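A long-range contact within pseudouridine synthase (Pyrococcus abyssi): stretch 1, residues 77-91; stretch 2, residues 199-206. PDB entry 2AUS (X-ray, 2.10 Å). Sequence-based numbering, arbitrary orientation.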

ATOM      1  N   HIS A  77     -17.904  -8.805   7.468  1.00 43.32           N
ATOM      2  CA  HIS A  77     -18.467  -7.582   6.926  1.00 44.08           C
ATOM      3  C   HIS A  77     -19.811  -7.801   6.253  1.00 44.84           C
ATOM      4  O   HIS A  77     -20.152  -8.910   5.844  1.00 44.11           O
ATOM      5  CB  HIS A  77     -17.502  -6.943   5.924  1.00 46.98           C
ATOM      6  CG  HIS A  77     -17.309  -7.745   4.674  1.00 49.47           C
ATOM      7  ND1 HIS A  77     -16.450  -8.820   4.602  1.00 50.61           N
ATOM      8  CD2 HIS A  77     -17.872  -7.631   3.447  1.00 51.43           C
ATOM      9  CE1 HIS A  77     -16.490  -9.333   3.385  1.00 50.57           C
ATOM     10  NE2 HIS A  77     -17.345  -8.630   2.664  1.00 52.81           N
ATOM     11  N   GLY A  78     -20.571  -6.720   6.148  1.00 47.19           N
ATOM     12  CA  GLY A  78     -21.862  -6.775   5.500  1.00 49.75           C
ATOM     13  C   GLY A  78     -21.766  -5.942   4.238  1.00 51.49           C
ATOM     14  O   GLY A  78     -21.316  -4.800   4.287  1.00 53.69           O
ATOM     15  N   GLY A  79     -22.158  -6.516   3.103  1.00 52.26           N
ATOM     16  CA  GLY A  79     -22.111  -5.785   1.848  1.00 49.91           C
ATOM     17  C   GLY A  79     -20.695  -5.520   1.376  1.00 50.30           C
ATOM     18  O   GLY A  79     -20.120  -4.470   1.678  1.00 49.72           O
ATOM     19  N   THR A  80     -20.136  -6.463   0.622  1.00 48.45           N
ATOM     20  CA  THR A  80     -18.778  -6.316   0.117  1.00 47.77           C
ATOM     21  C   THR A  80     -18.585  -5.054  -0.712  1.00 45.95           C
ATOM     22  O   THR A  80     -19.374  -4.750  -1.605  1.00 44.13           O
ATOM     23  CB  THR A  80     -18.357  -7.517  -0.771  1.00 49.19           C
ATOM     24  OG1 THR A  80     -18.426  -8.731  -0.013  1.00 50.97           O
ATOM     25  CG2 THR A  80     -16.919  -7.332  -1.272  1.00 48.97           C
ATOM     26  N   LEU A  81     -17.535  -4.310  -0.391  1.00 44.07           N
ATOM     27  CA  LEU A  81     -17.194  -3.115  -1.139  1.00 43.75           C
ATOM     28  C   LEU A  81     -15.972  -3.552  -1.914  1.00 45.01           C
ATOM     29  O   LEU A  81     -15.106  -4.236  -1.363  1.00 42.55           O
ATOM     30  CB  LEU A  81     -16.818  -1.956  -0.214  1.00 42.41           C
ATOM     31  CG  LEU A  81     -17.953  -1.191   0.451  1.00 40.18           C
ATOM     32  CD1 LEU A  81     -17.373  -0.053   1.280  1.00 39.96           C
ATOM     33  CD2 LEU A  81     -18.891  -0.650  -0.620  1.00 40.55           C
ATOM     34  N   ASP A  82     -15.900  -3.177  -3.185  1.00 46.29           N
ATOM     35  CA  ASP A  82     -14.759  -3.559  -4.004  1.00 47.84           C
ATOM     36  C   ASP A  82     -13.476  -2.880  -3.537  1.00 46.87           C
ATOM     37  O   ASP A  82     -13.514  -1.862  -2.845  1.00 46.18           O
ATOM     38  CB  ASP A  82     -15.040  -3.258  -5.478  1.00 50.50           C
ATOM     39  CG  ASP A  82     -16.122  -4.154  -6.046  1.00 55.76           C
ATOM     40  OD1 ASP A  82     -16.110  -5.364  -5.727  1.00 57.82           O
ATOM     41  OD2 ASP A  82     -16.980  -3.655  -6.808  1.00 59.91           O
ATOM     42  N   PRO A  83     -12.318  -3.445  -3.909  1.00 47.00           N
ATOM     43  CA  PRO A  83     -11.009  -2.912  -3.526  1.00 46.88           C
ATOM     44  C   PRO A  83     -10.848  -1.402  -3.645  1.00 46.86           C
ATOM     45  O   PRO A  83     -10.408  -0.746  -2.701  1.00 47.79           O
ATOM     46  CB  PRO A  83     -10.050  -3.672  -4.439  1.00 47.16           C
ATOM     47  CG  PRO A  83     -10.732  -5.006  -4.581  1.00 47.36           C
ATOM     48  CD  PRO A  83     -12.168  -4.601  -4.815  1.00 46.31           C
ATOM     49  N   LYS A  84     -11.198  -0.856  -4.803  1.00 46.35           N
ATOM     50  CA  LYS A  84     -11.065   0.574  -5.053  1.00 46.38           C
ATOM     51  C   LYS A  84     -12.110   1.440  -4.363  1.00 44.56           C
ATOM     52  O   LYS A  84     -11.938   2.653  -4.272  1.00 43.41           O
ATOM     53  CB  LYS A  84     -11.125   0.855  -6.557  1.00 49.76           C
ATOM     54  CG  LYS A  84     -10.096   0.113  -7.392  1.00 54.18           C
ATOM     55  CD  LYS A  84     -10.294   0.391  -8.879  1.00 57.67           C
ATOM     56  CE  LYS A  84      -9.353  -0.455  -9.738  1.00 59.37           C
ATOM     57  NZ  LYS A  84      -9.453  -0.125 -11.193  1.00 59.68           N
ATOM     58  N   VAL A  85     -13.188   0.829  -3.880  1.00 43.64           N
ATOM     59  CA  VAL A  85     -14.261   1.577  -3.233  1.00 42.45           C
ATOM     60  C   VAL A  85     -14.030   1.852  -1.746  1.00 40.66           C
ATOM     61  O   VAL A  85     -13.529   1.005  -1.014  1.00 41.31           O
ATOM     62  CB  VAL A  85     -15.607   0.838  -3.394  1.00 44.12           C
ATOM     63  CG1 VAL A  85     -16.753   1.690  -2.826  1.00 42.53           C
ATOM     64  CG2 VAL A  85     -15.842   0.519  -4.866  1.00 42.57           C
ATOM     65  N   SER A  86     -14.400   3.047  -1.305  1.00 40.64           N
ATOM     66  CA  SER A  86     -14.239   3.407   0.100  1.00 40.96           C
ATOM     67  C   SER A  86     -15.613   3.658   0.722  1.00 40.33           C
ATOM     68  O   SER A  86     -16.636   3.592   0.037  1.00 39.60           O
ATOM     69  CB  SER A  86     -13.378   4.667   0.229  1.00 39.43           C
ATOM     70  OG  SER A  86     -14.089   5.808  -0.204  1.00 39.39           O
ATOM     71  N   GLY A  87     -15.634   3.944   2.021  1.00 39.01           N
ATOM     72  CA  GLY A  87     -16.895   4.230   2.679  1.00 37.69           C
ATOM     73  C   GLY A  87     -17.431   3.211   3.673  1.00 36.46           C
ATOM     74  O   GLY A  87     -16.756   2.261   4.075  1.00 34.26           O
ATOM     75  N   VAL A  88     -18.688   3.426   4.041  1.00 37.34           N
ATOM     76  CA  VAL A  88     -19.402   2.606   5.006  1.00 36.85           C
ATOM     77  C   VAL A  88     -19.267   1.107   4.815  1.00 36.26           C
ATOM     78  O   VAL A  88     -19.785   0.525   3.859  1.00 36.96           O
ATOM     79  CB  VAL A  88     -20.889   2.991   5.024  1.00 36.46           C
ATOM     80  CG1 VAL A  88     -21.649   2.144   6.040  1.00 35.16           C
ATOM     81  CG2 VAL A  88     -21.019   4.470   5.366  1.00 36.68           C
ATOM     82  N   LEU A  89     -18.554   0.483   5.742  1.00 37.14           N
ATOM     83  CA  LEU A  89     -18.358  -0.958   5.715  1.00 36.70           C
ATOM     84  C   LEU A  89     -18.676  -1.512   7.099  1.00 36.82           C
ATOM     85  O   LEU A  89     -17.824  -1.510   7.994  1.00 33.98           O
ATOM     86  CB  LEU A  89     -16.910  -1.310   5.347  1.00 36.57           C
ATOM     87  CG  LEU A  89     -16.676  -2.818   5.273  1.00 36.52           C
ATOM     88  CD1 LEU A  89     -17.400  -3.381   4.055  1.00 38.61           C
ATOM     89  CD2 LEU A  89     -15.195  -3.113   5.195  1.00 36.68           C
ATOM     90  N   PRO A  90     -19.916  -1.981   7.301  1.00 36.50           N
ATOM     91  CA  PRO A  90     -20.271  -2.528   8.613  1.00 36.64           C
ATOM     92  C   PRO A  90     -19.500  -3.818   8.863  1.00 37.06           C
ATOM     93  O   PRO A  90     -19.511  -4.732   8.035  1.00 37.27           O
ATOM     94  CB  PRO A  90     -21.772  -2.777   8.493  1.00 37.00           C
ATOM     95  CG  PRO A  90     -22.210  -1.748   7.507  1.00 36.39           C
ATOM     96  CD  PRO A  90     -21.111  -1.827   6.461  1.00 34.97           C
ATOM     97  N   VAL A  91     -18.821  -3.889   9.998  1.00 35.99           N
ATOM     98  CA  VAL A  91     -18.064  -5.082  10.342  1.00 37.34           C
ATOM     99  C   VAL A  91     -18.556  -5.587  11.696  1.00 38.69           C
ATOM    100  O   VAL A  91     -18.352  -4.931  12.724  1.00 38.06           O
ATOM    101  CB  VAL A  91     -16.541  -4.786  10.421  1.00 36.49           C
ATOM    102  CG1 VAL A  91     -15.773  -6.065  10.716  1.00 33.74           C
ATOM    103  CG2 VAL A  91     -16.057  -4.191   9.107  1.00 35.57           C
TER
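Stretch 2 (199-206) ELRRTRSG

Stretch 2 is an extended strand from E199 to S205, and it lies alongside stretch 1 in the same general direction. Where the two backbones pair, at S86 with R201 and G87 with R202, the register is parallel, with CA atoms 4.8 and 4.6 Å apart. Stretch 1 then turns a corner at G87, and the strand that runs through V88 to V91 crosses stretch 2 at 47°, with the two axes 6.7 Å apart at their closest. The contact buries 590 Å² in all, and R202 gives up the largest share of it.

At the beginning of stretch 1, the backbone hydrogen bond from G78 N to P90 O (2.9 Å) ties the loop to the later strand, and the loop presents carbonyl oxygens to the R202 guanidinium. R202 NH2 and NH1 both reach G79 O, at 2.9 and 3.0 Å, in weak hydrogen bonds. Glycine suits this site twice over: phi at G79 is positive, and a CB would come within 2.8 Å of R202 NH2. The CA-to-CB bond of T80 points away from stretch 2, and T80 OG1 hydrogen-bonds H77 NE2 at 2.9 Å. L81 instead points toward stretch 2 and lays its methyl CD2 over a face of the guanidinium, 3.4 Å from R202 NE. Thus one arginine meets oxygen at its edge and carbon on its face.

A type I turn from D82 to V85, closed by V85 N to D82 O at 2.9 Å, brings the chain alongside stretch 2. Water 1 bridges the gap beside it, donating to K84 O (2.9 Å) and accepting from L200 N (2.8 Å). V85 packs against L200, CG2 to CD1 at 3.8 Å.

The ladder follows. S86 N makes a weak hydrogen bond to L200 O at 3.4 Å, R202 N a better one to S86 O at 2.8 Å, and V88 N donates to R202 O at 3.0 Å. S86 and R201 place their side chains on the same face of the sheet, so R201 NH1 can donate to S86 OG at 3.2 Å. Water 2 also joins S86 OG (2.7 Å) to L200 O (2.8 Å).

At G87 the backbones run closest, CA to the CA of R202 at 4.6 Å. Its CA lies 3.2 Å from R202 O and also covers one face of the R201 guanidinium. A CB here would stand 2.1 Å from R202 O, and the local backbone angles themselves call for glycine.

Past the corner, V88 points toward stretch 2: CG2 comes 3.6 Å from T203 C and CG1 4.1 Å from S205 CB. Its carbonyl O accepts from R202 NH1 at 2.9 Å, although the position of that oxygen is less certain. L89 directs its CB away, while P90 faces stretch 2, with CG 4.3 Å from S205 CB and CD 4.0 Å from R202 NH1. V91 is out of reach. The rule is economical: a short parallel ladder sets the register, and the buried R202 reaches from its strand to the loop of stretch 1 at G79 and, less surely, to V88 O beyond the corner.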

ATOM      1  N   GLU A 199     -14.692   6.756  -9.702  1.00 43.38           N
ATOM      2  CA  GLU A 199     -14.527   6.591  -8.266  1.00 43.18           C
ATOM      3  C   GLU A 199     -15.873   6.317  -7.626  1.00 40.51           C
ATOM      4  O   GLU A 199     -16.899   6.822  -8.079  1.00 39.40           O
ATOM      5  CB  GLU A 199     -13.911   7.862  -7.673  1.00 45.14           C
ATOM      6  CG  GLU A 199     -13.272   7.660  -6.314  1.00 53.10           C
ATOM      7  CD  GLU A 199     -12.726   8.950  -5.736  1.00 58.56           C
ATOM      8  OE1 GLU A 199     -12.100   9.725  -6.494  1.00 60.07           O
ATOM      9  OE2 GLU A 199     -12.919   9.186  -4.523  1.00 62.29           O
ATOM     10  N   LEU A 200     -15.858   5.533  -6.556  1.00 40.91           N
ATOM     11  CA  LEU A 200     -17.083   5.171  -5.861  1.00 40.56           C
ATOM     12  C   LEU A 200     -16.868   5.156  -4.349  1.00 39.46           C
ATOM     13  O   LEU A 200     -15.862   4.649  -3.869  1.00 40.16           O
ATOM     14  CB  LEU A 200     -17.529   3.779  -6.311  1.00 39.27           C
ATOM     15  CG  LEU A 200     -19.017   3.413  -6.307  1.00 42.30           C
ATOM     16  CD1 LEU A 200     -19.166   2.005  -5.774  1.00 40.53           C
ATOM     17  CD2 LEU A 200     -19.825   4.401  -5.481  1.00 43.80           C
ATOM     18  N   ARG A 201     -17.824   5.703  -3.609  1.00 39.59           N
ATOM     19  CA  ARG A 201     -17.751   5.727  -2.154  1.00 40.01           C
ATOM     20  C   ARG A 201     -19.137   5.431  -1.590  1.00 39.72           C
ATOM     21  O   ARG A 201     -20.111   6.098  -1.940  1.00 38.80           O
ATOM     22  CB  ARG A 201     -17.286   7.100  -1.658  1.00 40.28           C
ATOM     23  CG  ARG A 201     -17.251   7.227  -0.133  1.00 39.76           C
ATOM     24  CD  ARG A 201     -16.777   8.606   0.309  1.00 40.66           C
ATOM     25  NE  ARG A 201     -16.950   8.815   1.748  1.00 39.35           N
ATOM     26  CZ  ARG A 201     -16.228   8.210   2.689  1.00 40.82           C
ATOM     27  NH1 ARG A 201     -15.276   7.356   2.346  1.00 37.23           N
ATOM     28  NH2 ARG A 201     -16.462   8.454   3.977  1.00 38.07           N
ATOM     29  N   ARG A 202     -19.233   4.421  -0.734  1.00 39.77           N
ATOM     30  CA  ARG A 202     -20.515   4.089  -0.134  1.00 39.86           C
ATOM     31  C   ARG A 202     -20.720   5.028   1.051  1.00 39.18           C
ATOM     32  O   ARG A 202     -19.864   5.139   1.927  1.00 39.65           O
ATOM     33  CB  ARG A 202     -20.537   2.639   0.342  1.00 38.83           C
ATOM     34  CG  ARG A 202     -21.866   2.240   0.976  1.00 43.60           C
ATOM     35  CD  ARG A 202     -21.733   0.952   1.768  1.00 45.65           C
ATOM     36  NE  ARG A 202     -21.848  -0.215   0.914  1.00 46.80           N
ATOM     37  CZ  ARG A 202     -21.551  -1.453   1.278  1.00 43.52           C
ATOM     38  NH1 ARG A 202     -21.100  -1.714   2.498  1.00 42.65           N
ATOM     39  NH2 ARG A 202     -21.727  -2.434   0.410  1.00 48.99           N
ATOM     40  N   THR A 203     -21.857   5.708   1.066  1.00 39.40           N
ATOM     41  CA  THR A 203     -22.156   6.651   2.126  1.00 40.73           C
ATOM     42  C   THR A 203     -23.228   6.133   3.056  1.00 41.26           C
ATOM     43  O   THR A 203     -23.531   6.766   4.062  1.00 42.86           O
ATOM     44  CB  THR A 203     -22.620   7.998   1.552  1.00 40.72           C
ATOM     45  OG1 THR A 203     -23.780   7.795   0.734  1.00 39.73           O
ATOM     46  CG2 THR A 203     -21.506   8.629   0.725  1.00 41.39           C
ATOM     47  N   ARG A 204     -23.797   4.980   2.726  1.00 42.11           N
ATOM     48  CA  ARG A 204     -24.843   4.415   3.557  1.00 42.63           C
ATOM     49  C   ARG A 204     -25.165   2.965   3.233  1.00 42.29           C
ATOM     50  O   ARG A 204     -25.210   2.563   2.074  1.00 39.84           O
ATOM     51  CB  ARG A 204     -26.108   5.266   3.419  1.00 46.68           C
ATOM     52  CG  ARG A 204     -27.294   4.808   4.241  1.00 53.38           C
ATOM     53  CD  ARG A 204     -28.342   5.909   4.294  1.00 58.36           C
ATOM     54  NE  ARG A 204     -29.520   5.519   5.062  1.00 64.06           N
ATOM     55  CZ  ARG A 204     -29.493   5.121   6.332  1.00 67.41           C
ATOM     56  NH1 ARG A 204     -28.340   5.055   6.991  1.00 68.29           N
ATOM     57  NH2 ARG A 204     -30.621   4.789   6.947  1.00 67.73           N
ATOM     58  N   SER A 205     -25.367   2.177   4.280  1.00 42.36           N
ATOM     59  CA  SER A 205     -25.742   0.779   4.134  1.00 43.34           C
ATOM     60  C   SER A 205     -26.716   0.483   5.253  1.00 41.92           C
ATOM     61  O   SER A 205     -26.320   0.329   6.415  1.00 42.60           O
ATOM     62  CB  SER A 205     -24.540  -0.148   4.251  1.00 43.77           C
ATOM     63  OG  SER A 205     -24.991  -1.491   4.177  1.00 48.24           O
ATOM     64  N   GLY A 206     -27.995   0.418   4.905  1.00 42.68           N
ATOM     65  CA  GLY A 206     -29.008   0.161   5.909  1.00 42.45           C
ATOM     66  C   GLY A 206     -28.930   1.250   6.960  1.00 43.04           C
ATOM     67  O   GLY A 206     -28.944   2.437   6.628  1.00 43.08           O
TER
HETATM   68  O   HOH W   1     -13.384   4.189  -6.277  1.00 45.50           O
HETATM   69  O   HOH W   2     -13.824   6.213  -2.872  1.00 40.52           O